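Neural-cadherin (Drosophila melanogaster, PDB 3UBG) mediates calcium-dependent, preferentially homophilic cell adhesion, with calcium ions rigidifying the connections between its successive extracellular cadherin domains. Local coordinates at residues R8-E13 and L95-N100; P42-E47 and K56-E61; E245-L250 and T293-G298; Q253-G258 and R281-Y286. All coordinates share one frame; numbering follows the deposited sequence. Where two conformers were deposited one is given.

Contact 1. Residues R8-E13 and L95-N100; sequences RIEFTE and LVKDVN. With CA (calcium ion), chain E; CA (calcium ion), chain F; CA (calcium ion), chain D.
Glu10 and Phe11 of strand 3-12 pair in parallel with Leu95 and Val96 of strand 87-97, in the beta-sandwich fold of a cadherin domain. Four backbone hydrogen bonds cross the pair. Leu95 N donates to Ile9 O at 2.6 Å, and Phe11 N donates to Leu95 O. Further along, Phe11 O takes Lys97 N, and Lys97 O takes Glu13 N at 2.9 Å, so the pairing runs right up to the calcium site. On the face carrying Glu10, Thr12 and Lys97, a salt bridge adds to it. Lys97 NZ meets Glu10 OE2 at 2.8 Å, from above the carboxylate plane. The lysine chain bends at chi3 (-80°) to bring its amine over. Thr12 CB rests on Val99 CG2 at 3.6 Å.

Past the strands, Glu13 serves two calcium ions. Its OE2 binds one and also accepts a hydrogen bond from the backbone N of Tyr60. Its OE1 binds the other together with Asp98 OD1 and Val99 O; Glu61, Asp101 and Asp136 also take part in that site. Asp98 also has a polar partner in Thr137. Asn100 OD1 binds a third calcium ion, which Asp136 and Asp185 share. These are the linker sites expected at a cadherin domain junction. Glu13 OE1 has one more partner: its anti lone pair receives Val99 N at 2.8 Å, with an almost straight N-H...O angle of 172°.

Contact 2. Residues P42-E47 and K56-E61; sequences PWVTVE and KKWDYE. With CA (calcium ion), chain F; CA (calcium ion), chain E.
Trp43 turns its CG away from its own carbonyl carbon (chi1 -53°), while Lys56 carries CG opposite its backbone N (chi1 -177°). The two side chains therefore run side by side in the same direction. Lys56 CD lies 3.5 Å from Trp43 CZ3, and CG follows the same ring. Lys57 O lies at the edge of that indole, in its plane, 3.1 Å from Trp43 CZ3. Asp59 CB touches the CZ3 and CH2 atoms.

Two hydrogen bonds cross the contact, one between backbones and one from an indole N-H. Lys56 N donates to Pro42 O at 3.2 Å. Trp58 NE1 reaches Trp43 O at 3.2 Å; the oxygen lies in the indole plane, but the N-H comes from above the carbonyl plane. Val44 CG1 packs at the edge of the Trp58 ring, 4.0 Å from CZ2. A phenylalanine in place of Trp58 would probably leave Trp43 O without this donor and open a gap beside Val44.

Farther on, Asp59 OD1 and Glu61 OE1 bind one calcium ion, and both Glu61 oxygens bind a second. Water 1, a ligand of the first ion, donates to Trp58 O. The loop thus ties the start of strand 44-46 to the calcium site, with both tryptophans packed on Ile69 of strand 68-76.

Contact 3. Residues E245-L250 and T293-G298; sequences EIRYTL and TEDSGG
Arg247 and Asp295 cross at an angle, with guanidinium and carboxylate planes 52° apart. The meeting is made by the aliphatic part of the arginine. Asp295 OD1 sits 3.1 Å from Arg247 CD and 3.2 Å from Arg247 CB. Arg247 places CG opposite its backbone N (chi1 -163°) and stays extended as far as NE, which carries the guanidinium past the carboxylate. NE remains 4.4 Å from Asp295 OD1, too far for a salt bridge.

Ile246 and Glu294 also cross obliquely, on the other face of the sheet. Ile246 CD1 touches Glu294 CG at 3.5 Å, so the methyl meets the aliphatic stem of the glutamate. The carboxylate end looks to another partner: Glu294 OE2 is hydrogen-bonded to Ser240. Ile246 CG2 lies over one face of the Tyr248 ring, toward its rim.

Between these two faces, strands 246-252 and 285-294 pair antiparallel. Arg247 and Thr293 form a hydrogen-bonded pair. Arg247 N donates to Thr293 O at 2.8 Å, and Thr293 N returns a nearly straight bond to Arg247 O (177°). Ile246 and Glu294 form a non-hydrogen-bonded pair. Asp295 N then bonds to Glu245 O at 3.1 Å, just where the second strand ends.

The backbone bonds therefore hold this edge of the cadherin sheet. The charges of Arg247 and Asp295 would probably add only a loose attraction, since the arginine meets the carboxylate with its carbons, not its guanidinium.

Contact 4. Residues Q253-G258 and R281-Y286; sequences QGQGAG and RQPHVY
Gln255 lies along Pro283 where a loop meets the turn leading into strand 285-294, at one end of a cadherin beta-sandwich domain. Its CB starts the contact, 3.6 Å from Pro283 CG and 3.9 Å from Pro283 CD. CG stands opposite the carbonyl carbon (chi1 -80°), and the chain then runs extended, sliding past the proline in the reverse direction. At the amide, CD comes within 4.0 Å of Pro283 CB, and OE1 lies 3.8 Å from that same carbon. NE2 goes farthest, to Arg281 O at 2.7 Å. The hydrogen bond is weak, because its N-H...O angle is only 117°.

Pro283 also lies against the Tyr286 ring, with CG 3.5 Å above one face and displaced toward the rim. The Tyr286 ring also stacks edge to face with Phe260. Gly256, which follows Gln255, has no side chain, and a CB here would run into the tyrosine. Instead its CA sits at the ring edge, 4.0 Å from Tyr286 CE2.

Overall arrangement
Contacts 1 and 2 belong to one cadherin domain and touch each other, while contacts 3 and 4 lie in another, with centres about 47 to 53 Å from the first pair. Contact 2 is nested inside the loop closed by contact 1, and both reach the same two calcium ions. There, carboxylates are gathered by metal. Contacts 3 and 4 bind no metal. They share strand 285-294, with centres about 25 Å apart. Contacts 1, 3 and 4 are surface contacts; contact 2 is partly buried and relies on tryptophan packing. Contacts 1 and 3 join paired strands, parallel in one and antiparallel in the other. Contact 4 instead joins a loop to the turn and first residues of strand 285-294, through carbon contacts and one weak bond.

Contact 1. Residues R8-E13 and L95-N100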
loop_
_atom_site.group_PDB
_atom_site.type_symbol
_atom_site.label_atom_id
_atom_site.label_comp_id
_atom_site.label_asym_id
_atom_site.label_seq_id
_atom_site.Cartn_x
_atom_site.Cartn_y
_atom_site.Cartn_z
ATOM N N ARG A 8 31.907 13.512 -4.153
ATOM C CA ARG A 8 31.000 12.600 -4.811
ATOM C C ARG A 8 31.441 11.172 -4.503
ATOM O O ARG A 8 32.611 10.833 -4.642
ATOM C CB ARG A 8 30.986 12.891 -6.313
ATOM C CG ARG A 8 30.698 14.376 -6.636
ATOM C CD ARG A 8 30.776 14.702 -8.139
ATOM N NE ARG A 8 29.775 15.689 -8.547
ATOM C CZ ARG A 8 30.015 16.982 -8.760
ATOM N NH1 ARG A 8 31.234 17.476 -8.622
ATOM N NH2 ARG A 8 29.028 17.785 -9.125
ATOM N N ILE A 9 30.500 10.342 -4.068
ATOM C CA ILE A 9 30.851 9.007 -3.638
ATOM C C ILE A 9 29.667 8.038 -3.759
ATOM O O ILE A 9 28.497 8.419 -3.647
ATOM C CB ILE A 9 31.454 9.053 -2.200
ATOM C CG1 ILE A 9 32.042 7.708 -1.769
ATOM C CG2 ILE A 9 30.443 9.578 -1.186
ATOM C CD1 ILE A 9 32.913 7.825 -0.500
ATOM N N GLU A 10 30.014 6.778 -3.975
ATOM C CA GLU A 10 29.105 5.717 -4.330
ATOM C C GLU A 10 28.893 4.735 -3.181
ATOM O O GLU A 10 29.835 4.403 -2.469
ATOM C CB GLU A 10 29.776 4.913 -5.414
ATOM C CG GLU A 10 29.192 5.001 -6.770
ATOM C CD GLU A 10 29.782 3.919 -7.642
ATOM O OE1 GLU A 10 30.888 4.131 -8.189
ATOM O OE2 GLU A 10 29.145 2.842 -7.752
ATOM N N PHE A 11 27.673 4.227 -3.037
ATOM C CA PHE A 11 27.402 3.153 -2.086
ATOM C C PHE A 11 26.114 2.437 -2.453
ATOM O O PHE A 11 25.240 2.996 -3.115
ATOM C CB PHE A 11 27.246 3.681 -0.654
ATOM C CG PHE A 11 28.512 4.225 -0.035
ATOM C CD1 PHE A 11 28.700 5.599 0.106
ATOM C CD2 PHE A 11 29.492 3.365 0.458
ATOM C CE1 PHE A 11 29.849 6.109 0.702
ATOM C CE2 PHE A 11 30.651 3.867 1.063
ATOM C CZ PHE A 11 30.828 5.239 1.183
ATOM N N THR A 12 25.993 1.196 -2.006
ATOM C CA THR A 12 24.697 0.536 -1.957
ATOM C C THR A 12 23.905 1.056 -0.765
ATOM O O THR A 12 24.487 1.495 0.242
ATOM C CB THR A 12 24.856 -0.989 -1.826
ATOM O OG1 THR A 12 25.307 -1.309 -0.506
ATOM C CG2 THR A 12 25.866 -1.509 -2.867
ATOM N N GLU A 13 22.580 1.017 -0.866
ATOM C CA GLU A 13 21.750 1.329 0.298
ATOM C C GLU A 13 22.081 0.395 1.475
ATOM O O GLU A 13 21.914 0.758 2.644
ATOM C CB GLU A 13 20.265 1.268 -0.048
ATOM C CG GLU A 13 19.791 -0.119 -0.434
ATOM C CD GLU A 13 18.346 -0.152 -0.918
ATOM O OE1 GLU A 13 18.075 -0.927 -1.850
ATOM O OE2 GLU A 13 17.490 0.586 -0.379
ATOM N N LEU A 95 25.943 8.842 -4.014
ATOM C CA LEU A 95 25.052 8.164 -4.935
ATOM C C LEU A 95 24.734 6.856 -4.302
ATOM O O LEU A 95 25.637 6.116 -3.908
ATOM C CB LEU A 95 25.665 7.865 -6.309
ATOM C CG LEU A 95 26.462 8.888 -7.101
ATOM C CD1 LEU A 95 26.248 8.670 -8.602
ATOM C CD2 LEU A 95 26.100 10.302 -6.674
ATOM N N VAL A 96 23.446 6.557 -4.246
ATOM C CA VAL A 96 22.979 5.374 -3.570
ATOM C C VAL A 96 22.412 4.339 -4.536
ATOM O O VAL A 96 21.614 4.657 -5.426
ATOM C CB VAL A 96 21.978 5.754 -2.523
ATOM C CG1 VAL A 96 21.516 4.510 -1.793
ATOM C CG2 VAL A 96 22.649 6.741 -1.582
ATOM N N LYS A 97 22.870 3.107 -4.357
ATOM C CA LYS A 97 22.599 2.030 -5.286
ATOM C C LYS A 97 21.590 1.046 -4.719
ATOM O O LYS A 97 21.635 0.705 -3.543
ATOM C CB LYS A 97 23.901 1.328 -5.643
ATOM C CG LYS A 97 24.743 2.143 -6.599
ATOM C CD LYS A 97 25.998 1.423 -6.939
ATOM C CE LYS A 97 26.996 1.585 -5.839
ATOM N NZ LYS A 97 28.214 0.810 -6.122
ATOM N N ASP A 98 20.672 0.603 -5.563
ATOM C CA ASP A 98 19.601 -0.276 -5.136
ATOM C C ASP A 98 20.103 -1.685 -4.855
ATOM O O ASP A 98 20.889 -2.233 -5.621
ATOM C CB ASP A 98 18.516 -0.349 -6.205
ATOM C CG ASP A 98 17.385 -1.261 -5.806
ATOM O OD1 ASP A 98 16.899 -1.096 -4.675
ATOM O OD2 ASP A 98 16.996 -2.151 -6.592
ATOM N N VAL A 99 19.621 -2.263 -3.763
ATOM C CA VAL A 99 19.854 -3.655 -3.436
ATOM C C VAL A 99 18.470 -4.293 -3.292
ATOM O O VAL A 99 17.496 -3.620 -2.998
ATOM C CB VAL A 99 20.698 -3.783 -2.116
ATOM C CG1 VAL A 99 20.633 -5.171 -1.561
ATOM C CG2 VAL A 99 22.160 -3.380 -2.349
ATOM N N ASN A 100 18.350 -5.581 -3.536
ATOM C CA ASN A 100 17.036 -6.201 -3.447
ATOM C C ASN A 100 16.719 -6.503 -1.990
ATOM O O ASN A 100 17.203 -7.487 -1.431
ATOM C CB ASN A 100 16.983 -7.470 -4.298
ATOM C CG ASN A 100 15.561 -7.928 -4.580
ATOM O OD1 ASN A 100 14.704 -7.903 -3.706
ATOM N ND2 ASN A 100 15.317 -8.371 -5.798
HETATM CA CA CA E . 15.870 -1.889 -2.709
HETATM CA CA CA F . 15.408 -0.376 0.712
HETATM CA CA CA D . 12.269 -7.421 -3.457
HETATM O O HOH W 1 16.351 0.280 3.206
#

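Contact 2. Residues P42-E47 and K56-E61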
loop_
_atom_site.group_PDB
_atom_site.type_symbol
_atom_site.label_atom_id
_atom_site.label_comp_id
_atom_site.label_asym_id
_atom_site.label_seq_id
_atom_site.Cartn_x
_atom_site.Cartn_y
_atom_site.Cartn_z
ATOM N N PRO A 42 17.949 13.641 6.945
ATOM C CA PRO A 42 17.339 12.432 7.509
ATOM C C PRO A 42 18.287 11.248 7.479
ATOM O O PRO A 42 18.130 10.344 8.299
ATOM C CB PRO A 42 16.156 12.151 6.562
ATOM C CG PRO A 42 15.948 13.419 5.795
ATOM C CD PRO A 42 17.302 14.058 5.693
ATOM N N TRP A 43 19.250 11.253 6.554
ATOM C CA TRP A 43 20.019 10.048 6.252
ATOM C C TRP A 43 21.421 10.023 6.836
ATOM O O TRP A 43 22.003 8.960 7.039
ATOM C CB TRP A 43 20.111 9.852 4.746
ATOM C CG TRP A 43 18.786 9.870 4.052
ATOM C CD1 TRP A 43 18.295 10.862 3.259
ATOM C CD2 TRP A 43 17.778 8.849 4.090
ATOM N NE1 TRP A 43 17.047 10.527 2.796
ATOM C CE2 TRP A 43 16.707 9.292 3.279
ATOM C CE3 TRP A 43 17.677 7.598 4.717
ATOM C CZ2 TRP A 43 15.547 8.533 3.089
ATOM C CZ3 TRP A 43 16.513 6.837 4.521
ATOM C CH2 TRP A 43 15.471 7.312 3.724
ATOM N N VAL A 44 21.982 11.198 7.074
ATOM C CA VAL A 44 23.355 11.282 7.521
ATOM C C VAL A 44 23.504 12.301 8.673
ATOM O O VAL A 44 22.750 13.288 8.761
ATOM C CB VAL A 44 24.326 11.649 6.341
ATOM C CG1 VAL A 44 24.403 10.532 5.296
ATOM C CG2 VAL A 44 23.937 12.961 5.693
ATOM N N THR A 45 24.452 12.041 9.568
ATOM C CA THR A 45 24.958 13.089 10.454
ATOM C C THR A 45 26.385 13.431 10.067
ATOM O O THR A 45 27.122 12.577 9.563
ATOM C CB THR A 45 24.916 12.704 11.973
ATOM O OG1 THR A 45 25.679 11.512 12.219
ATOM C CG2 THR A 45 23.495 12.509 12.431
ATOM N N VAL A 46 26.774 14.679 10.302
ATOM C CA VAL A 46 28.175 15.081 10.161
ATOM C C VAL A 46 28.776 15.363 11.548
ATOM O O VAL A 46 28.262 16.183 12.308
ATOM C CB VAL A 46 28.307 16.327 9.251
ATOM C CG1 VAL A 46 29.778 16.683 9.000
ATOM C CG2 VAL A 46 27.566 16.103 7.923
ATOM N N GLU A 47 29.847 14.653 11.881
ATOM C CA GLU A 47 30.576 14.893 13.121
ATOM C C GLU A 47 31.445 16.150 12.998
ATOM O O GLU A 47 31.619 16.684 11.900
ATOM C CB GLU A 47 31.403 13.660 13.501
ATOM C CG GLU A 47 30.536 12.421 13.709
ATOM C CD GLU A 47 29.346 12.697 14.648
ATOM O OE1 GLU A 47 29.548 13.389 15.677
ATOM O OE2 GLU A 47 28.204 12.247 14.356
ATOM N N LYS A 56 19.241 7.715 9.670
ATOM C CA LYS A 56 18.230 6.724 9.342
ATOM C C LYS A 56 18.889 5.747 8.396
ATOM O O LYS A 56 19.655 6.166 7.535
ATOM C CB LYS A 56 17.053 7.397 8.644
ATOM C CG LYS A 56 15.904 6.489 8.313
ATOM C CD LYS A 56 14.836 7.303 7.610
ATOM C CE LYS A 56 13.479 6.653 7.711
ATOM N NZ LYS A 56 12.502 7.448 6.914
ATOM N N LYS A 57 18.609 4.456 8.553
ATOM C CA LYS A 57 19.139 3.458 7.628
ATOM C C LYS A 57 18.831 3.858 6.201
ATOM O O LYS A 57 17.712 4.273 5.880
ATOM C CB LYS A 57 18.551 2.076 7.900
ATOM C CG LYS A 57 18.869 1.555 9.275
ATOM C CD LYS A 57 18.390 0.118 9.460
ATOM C CE LYS A 57 18.770 -0.419 10.837
ATOM N NZ LYS A 57 18.144 -1.747 11.107
ATOM N N TRP A 58 19.828 3.718 5.338
ATOM C CA TRP A 58 19.681 4.127 3.966
ATOM C C TRP A 58 18.609 3.291 3.287
ATOM O O TRP A 58 18.454 2.103 3.581
ATOM C CB TRP A 58 21.024 4.036 3.255
ATOM C CG TRP A 58 21.979 5.132 3.692
ATOM C CD1 TRP A 58 21.714 6.155 4.564
ATOM C CD2 TRP A 58 23.336 5.298 3.284
ATOM N NE1 TRP A 58 22.820 6.955 4.712
ATOM C CE2 TRP A 58 23.832 6.452 3.935
ATOM C CE3 TRP A 58 24.185 4.589 2.422
ATOM C CZ2 TRP A 58 25.147 6.913 3.751
ATOM C CZ3 TRP A 58 25.503 5.052 2.240
ATOM C CH2 TRP A 58 25.964 6.204 2.901
ATOM N N ASP A 59 17.858 3.927 2.390
ATOM C CA ASP A 59 16.745 3.276 1.719
ATOM C C ASP A 59 16.536 3.890 0.341
ATOM O O ASP A 59 15.979 4.985 0.199
ATOM C CB ASP A 59 15.477 3.352 2.583
ATOM C CG ASP A 59 14.261 2.686 1.937
ATOM O OD1 ASP A 59 14.393 1.939 0.941
ATOM O OD2 ASP A 59 13.149 2.920 2.442
ATOM N N TYR A 60 17.009 3.163 -0.662
ATOM C CA TYR A 60 16.924 3.544 -2.056
ATOM C C TYR A 60 15.470 3.817 -2.480
ATOM O O TYR A 60 15.199 4.733 -3.246
ATOM C CB TYR A 60 17.547 2.428 -2.903
ATOM C CG TYR A 60 17.546 2.692 -4.396
ATOM C CD1 TYR A 60 18.634 3.294 -5.025
ATOM C CD2 TYR A 60 16.455 2.323 -5.181
ATOM C CE1 TYR A 60 18.620 3.533 -6.392
ATOM C CE2 TYR A 60 16.432 2.562 -6.525
ATOM C CZ TYR A 60 17.507 3.167 -7.137
ATOM O OH TYR A 60 17.454 3.383 -8.499
ATOM N N GLU A 61 14.538 3.032 -1.954
ATOM C CA GLU A 61 13.124 3.247 -2.209
ATOM C C GLU A 61 12.584 4.591 -1.700
ATOM O O GLU A 61 11.691 5.160 -2.299
ATOM C CB GLU A 61 12.277 2.078 -1.677
ATOM C CG GLU A 61 12.374 0.814 -2.521
ATOM C CD GLU A 61 13.789 0.228 -2.601
ATOM O OE1 GLU A 61 14.472 0.169 -1.553
ATOM O OE2 GLU A 61 14.222 -0.176 -3.716
HETATM CA CA CA F . 15.408 -0.376 0.712
HETATM CA CA CA E . 15.870 -1.889 -2.709
HETATM O O HOH W 1 16.351 0.280 3.206
#

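Contact 3. Residues E245-L250 and T293-G298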
loop_
_atom_site.group_PDB
_atom_site.type_symbol
_atom_site.label_atom_id
_atom_site.label_comp_id
_atom_site.label_asym_id
_atom_site.label_seq_id
_atom_site.Cartn_x
_atom_site.Cartn_y
_atom_site.Cartn_z
ATOM N N GLU A 245 -25.844 -5.024 -12.511
ATOM C CA GLU A 245 -25.900 -3.603 -12.207
ATOM C C GLU A 245 -25.990 -3.429 -10.695
ATOM O O GLU A 245 -26.748 -4.128 -10.032
ATOM C CB GLU A 245 -27.103 -2.964 -12.916
ATOM C CG GLU A 245 -27.544 -1.619 -12.369
ATOM C CD GLU A 245 -27.034 -0.445 -13.195
ATOM O OE1 GLU A 245 -26.244 -0.676 -14.139
ATOM O OE2 GLU A 245 -27.425 0.709 -12.895
ATOM N N ILE A 246 -25.196 -2.513 -10.157
ATOM C CA ILE A 246 -25.172 -2.265 -8.719
ATOM C C ILE A 246 -25.899 -0.966 -8.393
ATOM O O ILE A 246 -25.663 0.059 -9.026
ATOM C CB ILE A 246 -23.720 -2.159 -8.195
ATOM C CG1 ILE A 246 -22.997 -3.502 -8.311
ATOM C CG2 ILE A 246 -23.696 -1.637 -6.758
ATOM C CD1 ILE A 246 -23.570 -4.585 -7.407
ATOM N N ARG A 247 -26.779 -1.010 -7.403
ATOM C CA ARG A 247 -27.436 0.198 -6.921
ATOM C C ARG A 247 -26.988 0.517 -5.492
ATOM O O ARG A 247 -27.072 -0.332 -4.603
ATOM C CB ARG A 247 -28.957 0.043 -6.988
ATOM C CG ARG A 247 -29.702 1.363 -6.903
ATOM C CD ARG A 247 -31.129 1.273 -7.454
ATOM N NE ARG A 247 -31.735 2.600 -7.562
ATOM C CZ ARG A 247 -32.192 3.302 -6.525
ATOM N NH1 ARG A 247 -32.117 2.806 -5.291
ATOM N NH2 ARG A 247 -32.721 4.505 -6.721
ATOM N N TYR A 248 -26.510 1.739 -5.274
ATOM C CA TYR A 248 -25.969 2.119 -3.970
ATOM C C TYR A 248 -27.008 2.747 -3.056
ATOM O O TYR A 248 -27.880 3.487 -3.512
ATOM C CB TYR A 248 -24.775 3.058 -4.135
ATOM C CG TYR A 248 -23.614 2.375 -4.803
ATOM C CD1 TYR A 248 -23.309 2.619 -6.140
ATOM C CD2 TYR A 248 -22.844 1.446 -4.104
ATOM C CE1 TYR A 248 -22.252 1.972 -6.757
ATOM C CE2 TYR A 248 -21.787 0.798 -4.705
ATOM C CZ TYR A 248 -21.494 1.061 -6.032
ATOM O OH TYR A 248 -20.442 0.407 -6.619
ATOM N N THR A 249 -26.904 2.454 -1.765
ATOM C CA THR A 249 -27.888 2.921 -0.803
ATOM C C THR A 249 -27.256 3.188 0.573
ATOM O O THR A 249 -26.307 2.513 0.972
ATOM C CB THR A 249 -29.064 1.932 -0.732
ATOM O OG1 THR A 249 -30.291 2.638 -0.932
ATOM C CG2 THR A 249 -29.096 1.190 0.590
ATOM N N LEU A 250 -27.776 4.187 1.285
ATOM C CA LEU A 250 -27.158 4.661 2.527
ATOM C C LEU A 250 -28.154 4.816 3.685
ATOM O O LEU A 250 -29.348 5.027 3.475
ATOM C CB LEU A 250 -26.453 5.992 2.265
ATOM C CG LEU A 250 -25.573 6.621 3.348
ATOM C CD1 LEU A 250 -24.463 7.445 2.719
ATOM C CD2 LEU A 250 -26.388 7.476 4.301
ATOM N N THR A 293 -26.712 -3.158 -3.797
ATOM C CA THR A 293 -27.677 -4.175 -4.178
ATOM C C THR A 293 -27.564 -4.474 -5.658
ATOM O O THR A 293 -27.554 -3.559 -6.484
ATOM C CB THR A 293 -29.115 -3.736 -3.858
ATOM O OG1 THR A 293 -29.204 -3.376 -2.476
ATOM C CG2 THR A 293 -30.086 -4.865 -4.133
ATOM N N GLU A 294 -27.454 -5.755 -5.990
ATOM C CA GLU A 294 -27.510 -6.165 -7.382
ATOM C C GLU A 294 -28.962 -6.083 -7.831
ATOM O O GLU A 294 -29.769 -6.979 -7.555
ATOM C CB GLU A 294 -26.938 -7.573 -7.583
ATOM C CG GLU A 294 -25.422 -7.605 -7.620
ATOM C CD GLU A 294 -24.861 -9.012 -7.727
ATOM O OE1 GLU A 294 -25.625 -9.987 -7.569
ATOM O OE2 GLU A 294 -23.645 -9.146 -7.976
ATOM N N ASP A 295 -29.295 -4.982 -8.496
ATOM C CA ASP A 295 -30.669 -4.761 -8.915
ATOM C C ASP A 295 -30.945 -5.399 -10.263
ATOM O O ASP A 295 -31.747 -4.907 -11.059
ATOM C CB ASP A 295 -31.056 -3.282 -8.864
ATOM C CG ASP A 295 -31.750 -2.921 -7.558
ATOM O OD1 ASP A 295 -31.552 -1.787 -7.065
ATOM O OD2 ASP A 295 -32.488 -3.787 -7.020
ATOM N N SER A 296 -30.246 -6.502 -10.504
ATOM C CA SER A 296 -30.672 -7.481 -11.483
ATOM C C SER A 296 -31.074 -8.711 -10.673
ATOM O O SER A 296 -30.661 -9.837 -10.971
ATOM C CB SER A 296 -29.559 -7.791 -12.490
ATOM O OG SER A 296 -29.316 -6.685 -13.350
ATOM N N GLY A 297 -31.849 -8.456 -9.616
ATOM C CA GLY A 297 -32.494 -9.489 -8.817
ATOM C C GLY A 297 -31.723 -10.143 -7.675
ATOM O O GLY A 297 -31.027 -11.140 -7.885
ATOM N N GLY A 298 -31.847 -9.594 -6.466
ATOM C CA GLY A 298 -31.442 -10.318 -5.266
ATOM C C GLY A 298 -30.262 -9.857 -4.416
ATOM O O GLY A 298 -30.443 -9.182 -3.400
#

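Contact 4. Residues Q253-G258 and R281-Y286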
loop_
_atom_site.group_PDB
_atom_site.type_symbol
_atom_site.label_atom_id
_atom_site.label_comp_id
_atom_site.label_asym_id
_atom_site.label_seq_id
_atom_site.Cartn_x
_atom_site.Cartn_y
_atom_site.Cartn_z
ATOM N N GLN A 253 -26.658 4.782 11.437
ATOM C CA GLN A 253 -26.786 3.822 12.519
ATOM C C GLN A 253 -27.493 4.465 13.701
ATOM O O GLN A 253 -28.478 3.925 14.215
ATOM C CB GLN A 253 -25.424 3.279 12.939
ATOM C CG GLN A 253 -25.285 1.781 12.727
ATOM C CD GLN A 253 -23.974 1.238 13.257
ATOM O OE1 GLN A 253 -23.672 1.365 14.447
ATOM N NE2 GLN A 253 -23.177 0.638 12.373
ATOM N N GLY A 254 -27.000 5.625 14.125
ATOM C CA GLY A 254 -27.624 6.351 15.216
ATOM C C GLY A 254 -28.063 7.751 14.835
ATOM O O GLY A 254 -29.057 7.940 14.121
ATOM N N GLN A 255 -27.318 8.736 15.331
ATOM C CA GLN A 255 -27.549 10.139 15.000
ATOM C C GLN A 255 -27.246 10.442 13.532
ATOM O O GLN A 255 -26.353 9.843 12.919
ATOM C CB GLN A 255 -26.688 11.053 15.880
ATOM C CG GLN A 255 -27.226 11.305 17.286
ATOM C CD GLN A 255 -26.278 12.166 18.113
ATOM O OE1 GLN A 255 -25.302 11.670 18.678
ATOM N NE2 GLN A 255 -26.560 13.463 18.176
ATOM N N GLY A 256 -28.001 11.381 12.976
ATOM C CA GLY A 256 -27.731 11.876 11.644
ATOM C C GLY A 256 -28.316 11.081 10.493
ATOM O O GLY A 256 -27.583 10.672 9.592
ATOM N N ALA A 257 -29.628 10.855 10.512
ATOM C CA ALA A 257 -30.315 10.434 9.297
ATOM C C ALA A 257 -30.528 11.693 8.479
ATOM O O ALA A 257 -30.769 12.767 9.032
ATOM C CB ALA A 257 -31.641 9.771 9.611
ATOM N N GLY A 258 -30.416 11.573 7.164
ATOM C CA GLY A 258 -30.614 12.717 6.297
ATOM C C GLY A 258 -29.424 13.659 6.186
ATOM O O GLY A 258 -29.345 14.435 5.239
ATOM N N ARG A 281 -27.016 18.767 18.692
ATOM C CA ARG A 281 -27.766 17.636 18.161
ATOM C C ARG A 281 -26.960 16.878 17.116
ATOM O O ARG A 281 -27.198 15.697 16.871
ATOM C CB ARG A 281 -29.087 18.114 17.558
ATOM C CG ARG A 281 -30.118 18.514 18.600
ATOM C CD ARG A 281 -31.276 19.273 17.978
ATOM N NE ARG A 281 -30.845 20.544 17.404
ATOM C CZ ARG A 281 -31.656 21.579 17.197
ATOM N NH1 ARG A 281 -31.182 22.703 16.666
ATOM N NH2 ARG A 281 -32.943 21.490 17.524
ATOM N N GLN A 282 -26.002 17.567 16.506
ATOM C CA GLN A 282 -25.161 16.972 15.474
ATOM C C GLN A 282 -23.922 16.297 16.061
ATOM O O GLN A 282 -23.136 16.935 16.764
ATOM C CB GLN A 282 -24.755 18.035 14.458
ATOM C CG GLN A 282 -25.919 18.550 13.623
ATOM C CD GLN A 282 -25.543 19.744 12.765
ATOM O OE1 GLN A 282 -24.401 20.206 12.787
ATOM N NE2 GLN A 282 -26.509 20.253 12.010
ATOM N N PRO A 283 -23.739 14.997 15.767
ATOM C CA PRO A 283 -22.587 14.265 16.305
ATOM C C PRO A 283 -21.301 14.679 15.596
ATOM O O PRO A 283 -21.350 15.171 14.471
ATOM C CB PRO A 283 -22.923 12.810 15.980
ATOM C CG PRO A 283 -23.751 12.899 14.745
ATOM C CD PRO A 283 -24.566 14.155 14.884
ATOM N N HIS A 284 -20.169 14.494 16.268
ATOM C CA HIS A 284 -18.867 14.761 15.673
ATOM C C HIS A 284 -18.378 13.545 14.870
ATOM O O HIS A 284 -17.409 13.633 14.114
ATOM C CB HIS A 284 -17.851 15.139 16.756
ATOM C CG HIS A 284 -18.105 16.477 17.386
ATOM N ND1 HIS A 284 -19.248 17.208 17.151
ATOM C CD2 HIS A 284 -17.352 17.217 18.237
ATOM C CE1 HIS A 284 -19.192 18.341 17.831
ATOM N NE2 HIS A 284 -18.053 18.371 18.499
ATOM N N VAL A 285 -19.061 12.416 15.042
ATOM C CA VAL A 285 -18.750 11.192 14.316
ATOM C C VAL A 285 -20.041 10.533 13.834
ATOM O O VAL A 285 -20.953 10.268 14.623
ATOM C CB VAL A 285 -17.924 10.205 15.189
ATOM C CG1 VAL A 285 -17.714 8.882 14.472
ATOM C CG2 VAL A 285 -16.577 10.821 15.564
ATOM N N TYR A 286 -20.129 10.286 12.532
ATOM C CA TYR A 286 -21.312 9.655 11.966
ATOM C C TYR A 286 -21.028 8.201 11.639
ATOM O O TYR A 286 -20.002 7.885 11.037
ATOM C CB TYR A 286 -21.760 10.386 10.707
ATOM C CG TYR A 286 -22.223 11.797 10.947
ATOM C CD1 TYR A 286 -21.309 12.840 11.084
ATOM C CD2 TYR A 286 -23.576 12.098 11.030
ATOM C CE1 TYR A 286 -21.736 14.146 11.306
ATOM C CE2 TYR A 286 -24.012 13.393 11.251
ATOM C CZ TYR A 286 -23.089 14.412 11.388
ATOM O OH TYR A 286 -23.527 15.696 11.608
#